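Local structure of probable benzoylformate decarboxylase (Rhodococcus jostii, 7ORX) at residues Thr6-Glu9 with Val10-Leu14; Thr302-Gly305 with Gly306-Ala309; Arg465-Ser468 with Lys469-Thr473. The protein binds thiamine diphosphate and a sodium ion as a tetrameric member of the thiamine diphosphate-dependent enzyme family. One frame throughout, in Å; residues are numbered along the deposited sequence.

Interaction 1: Thr6-Glu9 with Val10-Leu14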
ATOM      1  N   THR C   6      10.472 -22.734 -22.861  1.00 88.57           N
ATOM      2  CA  THR C   6      10.112 -21.313 -22.582  1.00 84.12           C
ATOM      3  C   THR C   6       9.269 -21.218 -21.301  1.00 80.81           C
ATOM      4  O   THR C   6       8.784 -22.263 -20.776  1.00 80.26           O
ATOM      5  CB  THR C   6       9.391 -20.618 -23.743  1.00 82.59           C
ATOM      6  OG1 THR C   6       8.168 -21.312 -23.960  1.00 81.19           O
ATOM      7  CG2 THR C   6      10.194 -20.576 -25.027  1.00 84.70           C
ATOM      8  N   VAL C   7       9.149 -20.007 -20.785  1.00 78.04           N
ATOM      9  CA  VAL C   7       8.401 -19.734 -19.533  1.00 76.41           C
ATOM     10  C   VAL C   7       6.936 -20.159 -19.754  1.00 75.73           C
ATOM     11  O   VAL C   7       6.329 -20.732 -18.840  1.00 74.07           O
ATOM     12  CB  VAL C   7       8.569 -18.256 -19.148  1.00 74.59           C
ATOM     13  CG1 VAL C   7       7.518 -17.803 -18.182  1.00 72.58           C
ATOM     14  CG2 VAL C   7       9.957 -17.999 -18.580  1.00 75.12           C
ATOM     15  N   SER C   8       6.409 -19.910 -20.946  1.00 76.97           N
ATOM     16  CA  SER C   8       5.076 -20.361 -21.426  1.00 77.19           C
ATOM     17  C   SER C   8       4.980 -21.909 -21.352  1.00 77.85           C
ATOM     18  O   SER C   8       4.009 -22.425 -20.782  1.00 76.73           O
ATOM     19  CB  SER C   8       4.835 -19.804 -22.824  1.00 78.13           C
ATOM     20  OG  SER C   8       3.655 -20.344 -23.414  1.00 80.72           O
ATOM     21  N   GLU C   9       5.961 -22.653 -21.869  1.00 78.92           N
ATOM     22  CA  GLU C   9       5.856 -24.133 -21.941  1.00 80.32           C
ATOM     23  C   GLU C   9       5.826 -24.701 -20.525  1.00 77.64           C
ATOM     24  O   GLU C   9       5.070 -25.654 -20.270  1.00 77.83           O
ATOM     25  CB  GLU C   9       6.999 -24.721 -22.754  1.00 84.99           C
ATOM     26  CG  GLU C   9       6.955 -24.311 -24.216  1.00 88.25           C
ATOM     27  CD  GLU C   9       8.127 -24.770 -25.078  1.00 93.51           C
ATOM     28  OE1 GLU C   9       9.309 -24.733 -24.607  1.00 95.15           O
ATOM     29  OE2 GLU C   9       7.865 -25.105 -26.238  1.00 97.72           O
ATOM     30  N   VAL C  10       6.604 -24.122 -19.623  1.00 75.33           N
ATOM     31  CA  VAL C  10       6.719 -24.669 -18.248  1.00 74.58           C
ATOM     32  C   VAL C  10       5.468 -24.301 -17.455  1.00 72.31           C
ATOM     33  O   VAL C  10       4.990 -25.140 -16.654  1.00 71.41           O
ATOM     34  CB  VAL C  10       7.996 -24.177 -17.554  1.00 74.28           C
ATOM     35  CG1 VAL C  10       8.032 -24.655 -16.114  1.00 73.97           C
ATOM     36  CG2 VAL C  10       9.228 -24.640 -18.288  1.00 76.20           C
ATOM     37  N   THR C  11       4.999 -23.064 -17.624  1.00 71.91           N
ATOM     38  CA  THR C  11       3.786 -22.532 -16.948  1.00 70.43           C
ATOM     39  C   THR C  11       2.592 -23.436 -17.287  1.00 70.72           C
ATOM     40  O   THR C  11       1.956 -23.905 -16.347  1.00 68.85           O
ATOM     41  CB  THR C  11       3.534 -21.068 -17.314  1.00 70.13           C
ATOM     42  OG1 THR C  11       4.650 -20.283 -16.896  1.00 70.09           O
ATOM     43  CG2 THR C  11       2.276 -20.517 -16.671  1.00 68.87           C
ATOM     44  N   TYR C  12       2.372 -23.731 -18.575  1.00 73.66           N
ATOM     45  CA  TYR C  12       1.277 -24.611 -19.075  1.00 76.96           C
ATOM     46  C   TYR C  12       1.464 -26.038 -18.557  1.00 79.71           C
ATOM     47  O   TYR C  12       0.468 -26.635 -18.126  1.00 80.54           O
ATOM     48  CB  TYR C  12       1.144 -24.542 -20.593  1.00 78.68           C
ATOM     49  CG  TYR C  12       0.298 -23.386 -21.072  1.00 78.99           C
ATOM     50  CD1 TYR C  12      -1.035 -23.300 -20.717  1.00 80.76           C
ATOM     51  CD2 TYR C  12       0.821 -22.373 -21.865  1.00 80.01           C
ATOM     52  CE1 TYR C  12      -1.825 -22.239 -21.136  1.00 82.52           C
ATOM     53  CE2 TYR C  12       0.057 -21.313 -22.306  1.00 81.44           C
ATOM     54  CZ  TYR C  12      -1.286 -21.245 -21.942  1.00 83.83           C
ATOM     55  OH  TYR C  12      -2.106 -20.227 -22.364  1.00 84.52           O
ATOM     56  N   GLU C  13       2.688 -26.554 -18.493  1.00 82.92           N
ATOM     57  CA  GLU C  13       2.894 -27.933 -17.980  1.00 86.39           C
ATOM     58  C   GLU C  13       2.486 -27.965 -16.501  1.00 81.36           C
ATOM     59  O   GLU C  13       1.999 -29.022 -16.001  1.00 81.88           O
ATOM     60  CB  GLU C  13       4.329 -28.399 -18.275  1.00 93.88           C
ATOM     61  CG  GLU C  13       4.636 -29.802 -17.739  1.00102.46           C
ATOM     62  CD  GLU C  13       4.824 -31.002 -18.675  1.00111.39           C
ATOM     63  OE1 GLU C  13       5.842 -31.747 -18.485  1.00108.71           O
ATOM     64  OE2 GLU C  13       3.909 -31.248 -19.525  1.00118.49           O
ATOM     65  N   LEU C  14       2.657 -26.830 -15.833  1.00 76.27           N
ATOM     66  CA  LEU C  14       2.423 -26.699 -14.389  1.00 74.69           C
ATOM     67  C   LEU C  14       0.927 -26.560 -14.139  1.00 74.29           C
ATOM     68  O   LEU C  14       0.416 -27.283 -13.267  1.00 74.48           O
ATOM     69  CB  LEU C  14       3.215 -25.489 -13.906  1.00 73.85           C
ATOM     70  CG  LEU C  14       2.906 -25.049 -12.485  1.00 74.25           C
ATOM     71  CD1 LEU C  14       3.513 -25.991 -11.462  1.00 76.56           C
ATOM     72  CD2 LEU C  14       3.377 -23.626 -12.242  1.00 74.39           C
TER
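Val7 O takes two donors from one residue, Thr11. The hydroxyl OG1 of Thr11 donates to Val7 O over 2.6 Å, and Thr11 N donates to the same Val7 O over 2.9 Å. The two reach the carbonyl from opposite faces of its plane, the hydroxyl standing 38° above it, so the oxygen is gripped twice. With chi1 at -61°, Thr11 OG1 lies beside its own backbone N and anti to the carbonyl carbon, which turns the hydroxyl back to the preceding helical turn.

The next bonds belong to the start of the helix. Thr6 is its N-cap and forms a capping box with Glu9. Thr6 N donates to Glu9 OE1 at 2.9 Å, on its anti side but tilted out of the carboxylate plane, and Glu9 N returns a weak bond to Thr6 OG1 at 3.3 Å. Regular backbone bonds carry the helix onward, among them Val10 N to Thr6 O and Tyr12 N to Ser8 O.

Packing surrounds this frame. The methyl CG2 of Val10 sits 3.5 Å from Thr6 O, and Val7 CG1 meets Thr11 OG1 at 4.0 Å where the two side chains cross at a slant. Ser8 OG lies in the plane of the Tyr12 ring, at its edge, 3.8 Å from CD2 of Tyr12. Further out, Tyr12 OH bonds to Phe34 O while its ring stacks with Phe34 and meets that of Phe42 edge-to-face, and Val7 and Thr11 rest on helix 138-149.

Chemically, the capping box gives partners to two N-H groups, that of Glu9 only by a weak bond, and the Glu9 carboxylate would probably interact well with the helix dipole. The buried Thr11 hydroxyl spends its proton on the main chain of its own helix.

Interaction 2: Thr302-Gly305 with Gly306-Ala309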
ATOM      1  N   THR C 302     -12.871 -22.661  13.296  1.00 68.92           N
ATOM      2  CA  THR C 302     -12.699 -22.017  11.971  1.00 69.24           C
ATOM      3  C   THR C 302     -11.323 -22.366  11.391  1.00 71.10           C
ATOM      4  O   THR C 302     -10.356 -22.436  12.148  1.00 72.17           O
ATOM      5  CB  THR C 302     -13.010 -20.516  12.090  1.00 68.68           C
ATOM      6  OG1 THR C 302     -12.606 -19.819  10.920  1.00 68.73           O
ATOM      7  CG2 THR C 302     -12.273 -19.845  13.217  1.00 69.44           C
ATOM      8  N   ASP C 303     -11.269 -22.600  10.080  1.00 73.32           N
ATOM      9  CA  ASP C 303     -10.028 -22.658   9.281  1.00 75.44           C
ATOM     10  C   ASP C 303      -9.341 -21.297   9.300  1.00 75.12           C
ATOM     11  O   ASP C 303      -8.125 -21.281   9.133  1.00 79.95           O
ATOM     12  CB  ASP C 303     -10.238 -23.132   7.830  1.00 81.69           C
ATOM     13  CG  ASP C 303     -11.643 -23.077   7.171  1.00 93.08           C
ATOM     14  OD1 ASP C 303     -12.177 -21.941   6.826  1.00 95.27           O
ATOM     15  OD2 ASP C 303     -12.189 -24.183   6.902  1.00106.83           O
ATOM     16  N   ASP C 304     -10.070 -20.192   9.488  1.00 75.69           N
ATOM     17  CA  ASP C 304      -9.558 -18.808   9.259  1.00 76.89           C
ATOM     18  C   ASP C 304      -9.053 -18.210  10.585  1.00 76.63           C
ATOM     19  O   ASP C 304      -9.909 -17.841  11.441  1.00 79.43           O
ATOM     20  CB  ASP C 304     -10.591 -17.907   8.574  1.00 77.97           C
ATOM     21  CG  ASP C 304     -10.038 -16.621   7.936  1.00 81.39           C
ATOM     22  OD1 ASP C 304      -8.893 -16.167   8.304  1.00 80.66           O
ATOM     23  OD2 ASP C 304     -10.752 -16.035   7.055  1.00 82.66           O
ATOM     24  N   GLY C 305      -7.731 -18.060  10.742  1.00 72.05           N
ATOM     25  CA  GLY C 305      -7.182 -17.394  11.924  1.00 71.96           C
ATOM     26  C   GLY C 305      -7.650 -15.959  12.039  1.00 73.08           C
ATOM     27  O   GLY C 305      -7.851 -15.496  13.161  1.00 75.21           O
ATOM     28  N   GLY C 306      -7.834 -15.263  10.918  1.00 74.48           N
ATOM     29  CA  GLY C 306      -8.410 -13.900  10.873  1.00 75.09           C
ATOM     30  C   GLY C 306      -9.769 -13.826  11.543  1.00 75.23           C
ATOM     31  O   GLY C 306      -9.964 -12.930  12.367  1.00 75.80           O
ATOM     32  N   GLU C 307     -10.678 -14.745  11.203  1.00 77.14           N
ATOM     33  CA  GLU C 307     -12.029 -14.875  11.822  1.00 77.76           C
ATOM     34  C   GLU C 307     -11.853 -15.086  13.330  1.00 79.55           C
ATOM     35  O   GLU C 307     -12.531 -14.391  14.065  1.00 83.03           O
ATOM     36  CB  GLU C 307     -12.844 -16.033  11.242  1.00 79.18           C
ATOM     37  CG  GLU C 307     -13.476 -15.754   9.884  1.00 81.27           C
ATOM     38  CD  GLU C 307     -14.087 -16.930   9.106  1.00 82.16           C
ATOM     39  OE1 GLU C 307     -14.493 -17.953   9.755  1.00 82.14           O
ATOM     40  OE2 GLU C 307     -14.153 -16.825   7.833  1.00 81.21           O
ATOM     41  N   ALA C 308     -10.950 -15.957  13.794  1.00 78.76           N
ATOM     42  CA  ALA C 308     -10.827 -16.247  15.243  1.00 76.65           C
ATOM     43  C   ALA C 308     -10.279 -15.010  15.975  1.00 74.89           C
ATOM     44  O   ALA C 308     -10.827 -14.635  17.006  1.00 76.61           O
ATOM     45  CB  ALA C 308      -9.976 -17.476  15.455  1.00 77.58           C
ATOM     46  N   ALA C 309      -9.297 -14.321  15.425  1.00 72.22           N
ATOM     47  CA  ALA C 309      -8.679 -13.134  16.059  1.00 72.33           C
ATOM     48  C   ALA C 309      -9.681 -11.981  16.198  1.00 71.94           C
ATOM     49  O   ALA C 309      -9.665 -11.327  17.237  1.00 72.95           O
ATOM     50  CB  ALA C 309      -7.473 -12.676  15.270  1.00 71.66           C
TER
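Thr302 and Glu307 meet through a hydroxyl and a carboxylate: Thr302 OG1 donates to Glu307 OE1 at 2.9 Å, arriving from above the carboxylate plane, 55° out of it. Beside this bond, the CG2 methyl of Thr302 packs on Ala308 CB at 4.0 Å. The Asp304 side chain crosses that of Glu307 at about a right angle, its CB lying 3.7 Å from Glu307 CD, and the two carboxylate planes are turned 47° apart. Asp304 OD2 and Glu307 OE2, both acidic oxygens, are 3.6 Å from each other. Such proximity would tend to raise the pKa of one of the pair.

Second partners hold these groups in place. The same Thr302 OG1 that donates to Glu307 also accepts from Asp304 N at 2.9 Å, closing an ST turn. With CG of Asp304 anti to its own nitrogen and beside the carbonyl carbon (chi1 -163°), OD1 is carried forward to Gly306 N, which gives it a weak bond at 3.0 Å, the capping bond of an N-cap residue. Its carbonyl is used as well, since Ala308 N donates to Asp304 O within the carbonyl plane, and Ala309 N to Gly305 O follows at 2.9 Å. Glu307 OE2 is hydrogen-bonded to His92 of the same chain, a bond that may ease the closeness of the two carboxylates. Ala308 and Ala309 also meet the second subunit, where Ala308 O accepts a hydrogen bond from Arg180 NH2 of that neighbouring chain.

An ST turn run directly into an Asp N-cap thus takes the chain from the end of strand 297-302 into helix 305-310. The next strand, 315-318, lies parallel and adjacent to 297-302, so the arrangement belongs to a beta-alpha-beta crossover in the Rossmann-like central domain of this enzyme family.

Interaction 3: Arg465-Ser468 with Lys469-Thr473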
ATOM      1  N   ARG C 465     -35.290  -0.421  -0.061  1.00 84.51           N
ATOM      2  CA  ARG C 465     -36.567   0.100   0.496  1.00 85.54           C
ATOM      3  C   ARG C 465     -36.765  -0.452   1.910  1.00 86.50           C
ATOM      4  O   ARG C 465     -37.160   0.340   2.772  1.00 87.06           O
ATOM      5  CB  ARG C 465     -37.745  -0.254  -0.406  1.00 86.81           C
ATOM      6  CG  ARG C 465     -37.760   0.494  -1.731  1.00 86.69           C
ATOM      7  CD  ARG C 465     -39.120   0.365  -2.398  1.00 86.12           C
ATOM      8  NE  ARG C 465     -39.206   1.313  -3.492  1.00 86.21           N
ATOM      9  CZ  ARG C 465     -39.401   2.611  -3.342  1.00 87.08           C
ATOM     10  NH1 ARG C 465     -39.544   3.131  -2.135  1.00 87.62           N
ATOM     11  NH2 ARG C 465     -39.416   3.395  -4.404  1.00 88.44           N
ATOM     12  N   GLY C 466     -36.451  -1.746   2.137  1.00 89.02           N
ATOM     13  CA  GLY C 466     -36.341  -2.418   3.464  1.00 87.71           C
ATOM     14  C   GLY C 466     -35.473  -1.654   4.453  1.00 87.24           C
ATOM     15  O   GLY C 466     -35.869  -1.526   5.625  1.00 86.40           O
ATOM     16  N   PHE C 467     -34.325  -1.163   3.988  1.00 90.79           N
ATOM     17  CA  PHE C 467     -33.300  -0.432   4.784  1.00 95.09           C
ATOM     18  C   PHE C 467     -33.731   1.024   5.039  1.00 94.55           C
ATOM     19  O   PHE C 467     -33.453   1.511   6.158  1.00 91.53           O
ATOM     20  CB  PHE C 467     -31.918  -0.518   4.122  1.00 97.06           C
ATOM     21  CG  PHE C 467     -31.007  -1.557   4.721  1.00 98.73           C
ATOM     22  CD1 PHE C 467     -30.241  -1.257   5.846  1.00101.80           C
ATOM     23  CD2 PHE C 467     -30.900  -2.826   4.155  1.00 99.01           C
ATOM     24  CE1 PHE C 467     -29.384  -2.201   6.399  1.00 99.44           C
ATOM     25  CE2 PHE C 467     -30.039  -3.772   4.698  1.00 98.62           C
ATOM     26  CZ  PHE C 467     -29.299  -3.460   5.829  1.00 99.65           C
ATOM     27  N   SER C 468     -34.380   1.696   4.080  1.00 98.31           N
ATOM     28  CA  SER C 468     -34.812   3.120   4.223  1.00102.60           C
ATOM     29  C   SER C 468     -35.963   3.250   5.232  1.00104.44           C
ATOM     30  O   SER C 468     -36.331   4.401   5.548  1.00109.25           O
ATOM     31  CB  SER C 468     -35.130   3.764   2.886  1.00100.82           C
ATOM     32  OG  SER C 468     -36.152   3.078   2.211  1.00100.27           O
ATOM     33  N   LYS C 469     -36.477   2.106   5.715  1.00108.09           N
ATOM     34  CA  LYS C 469     -37.469   1.949   6.822  1.00110.84           C
ATOM     35  C   LYS C 469     -36.706   1.887   8.158  1.00107.31           C
ATOM     36  O   LYS C 469     -36.980   2.732   9.017  1.00107.09           O
ATOM     37  CB  LYS C 469     -38.342   0.717   6.519  1.00117.32           C
ATOM     38  CG  LYS C 469     -39.486   0.400   7.478  1.00124.55           C
ATOM     39  CD  LYS C 469     -40.616   1.450   7.516  1.00130.31           C
ATOM     40  CE  LYS C 469     -41.703   1.149   8.540  1.00131.78           C
ATOM     41  NZ  LYS C 469     -42.235  -0.234   8.413  1.00132.31           N
ATOM     42  N   ILE C 470     -35.739   0.961   8.285  1.00109.63           N
ATOM     43  CA  ILE C 470     -34.875   0.714   9.493  1.00105.44           C
ATOM     44  C   ILE C 470     -33.955   1.933   9.752  1.00102.13           C
ATOM     45  O   ILE C 470     -33.710   2.232  10.950  1.00102.28           O
ATOM     46  CB  ILE C 470     -34.113  -0.639   9.375  1.00106.53           C
ATOM     47  CG1 ILE C 470     -34.863  -1.791  10.067  1.00108.08           C
ATOM     48  CG2 ILE C 470     -32.683  -0.553   9.915  1.00106.08           C
ATOM     49  CD1 ILE C 470     -36.044  -2.370   9.303  1.00108.86           C
ATOM     50  N   LEU C 471     -33.499   2.639   8.707  1.00 97.76           N
ATOM     51  CA  LEU C 471     -32.516   3.760   8.813  1.00 97.25           C
ATOM     52  C   LEU C 471     -33.216   5.118   8.798  1.00 98.45           C
ATOM     53  O   LEU C 471     -32.507   6.117   8.950  1.00 97.48           O
ATOM     54  CB  LEU C 471     -31.504   3.681   7.658  1.00 97.71           C
ATOM     55  CG  LEU C 471     -30.447   2.568   7.745  1.00 96.88           C
ATOM     56  CD1 LEU C 471     -29.580   2.549   6.485  1.00 93.85           C
ATOM     57  CD2 LEU C 471     -29.588   2.696   9.008  1.00 97.77           C
ATOM     58  N   ASN C 472     -34.539   5.135   8.574  1.00100.24           N
ATOM     59  CA  ASN C 472     -35.403   6.347   8.585  1.00102.45           C
ATOM     60  C   ASN C 472     -34.848   7.392   7.600  1.00103.51           C
ATOM     61  O   ASN C 472     -34.839   8.593   7.936  1.00103.00           O
ATOM     62  CB  ASN C 472     -35.616   6.873  10.009  1.00102.57           C
ATOM     63  CG  ASN C 472     -36.997   7.487  10.189  1.00103.47           C
ATOM     64  OD1 ASN C 472     -37.948   7.099   9.507  1.00102.17           O
ATOM     65  ND2 ASN C 472     -37.140   8.424  11.115  1.00103.00           N
ATOM     66  N   THR C 473     -34.452   6.930   6.408  1.00104.61           N
ATOM     67  CA  THR C 473     -33.853   7.744   5.305  1.00106.07           C
ATOM     68  C   THR C 473     -34.949   8.190   4.319  1.00109.15           C
ATOM     69  O   THR C 473     -34.721   9.217   3.637  1.00108.37           O
ATOM     70  CB  THR C 473     -32.689   6.999   4.619  1.00102.66           C
ATOM     71  OG1 THR C 473     -33.145   5.757   4.078  1.00 97.51           O
ATOM     72  CG2 THR C 473     -31.509   6.776   5.556  1.00101.39           C
TER
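Phe467 and Leu471 come alongside each other, helped by the first torsion of Leu471: chi1 is -73°, setting CG beside its backbone N and anti to the carbonyl carbon. The two side chains then point the same way, and Leu471 CD1 touches the phenyl ring at its edge, near the ring plane, 3.9 Å from Phe467 CD1. Beneath them Leu471 N donates to Phe467 O at 2.8 Å, a bond nearly in line with the carbonyl. Ser468 OG turns back over its own helix and donates to Arg465 O at 3.0 Å.

The chain leaves helical geometry at Asn472, whose phi is positive (55°). Thr473 N reaches back to Ser468 O at 3.3 Å, from above the carbonyl plane, and Asn472 N makes a weak bond with Lys469 O at 3.5 Å. This six-to-one and five-to-two pattern fits a Schellman motif where the chain leaves the helix, which follows a strand of the C-terminal thiamine diphosphate-binding domain.

One turn earlier, Arg465 forms a salt bridge to Asp480 and a hydrogen bond from NE to OG1 of Thr460, a residue of the sodium site, consistent with a second-shell place near the sodium ion. Leu32 of the third subunit packs on Phe467, Ser468 and Thr473, and Tyr163 of that same subunit lies against Leu471.

The three contacts follow one another along the chain, each in a different domain of the family, and none touches another. Interactions 1 and 3 lie on opposite sides of the chain's centre, with centres 54 Å apart. Interaction 2 lies 35 Å from interaction 1 and 33 Å from interaction 3, centre to centre; its nearest atoms are about 24 Å and 20 Å from theirs. Interaction 3 lies near the ligand sites: the Phe467 side chain is about 7 Å from thiamine diphosphate and that of Arg465 about 8 Å from sodium. Interactions 2 and 3 also meet different neighbouring subunits, whereas within the assembly interaction 1 is touched by no other chain.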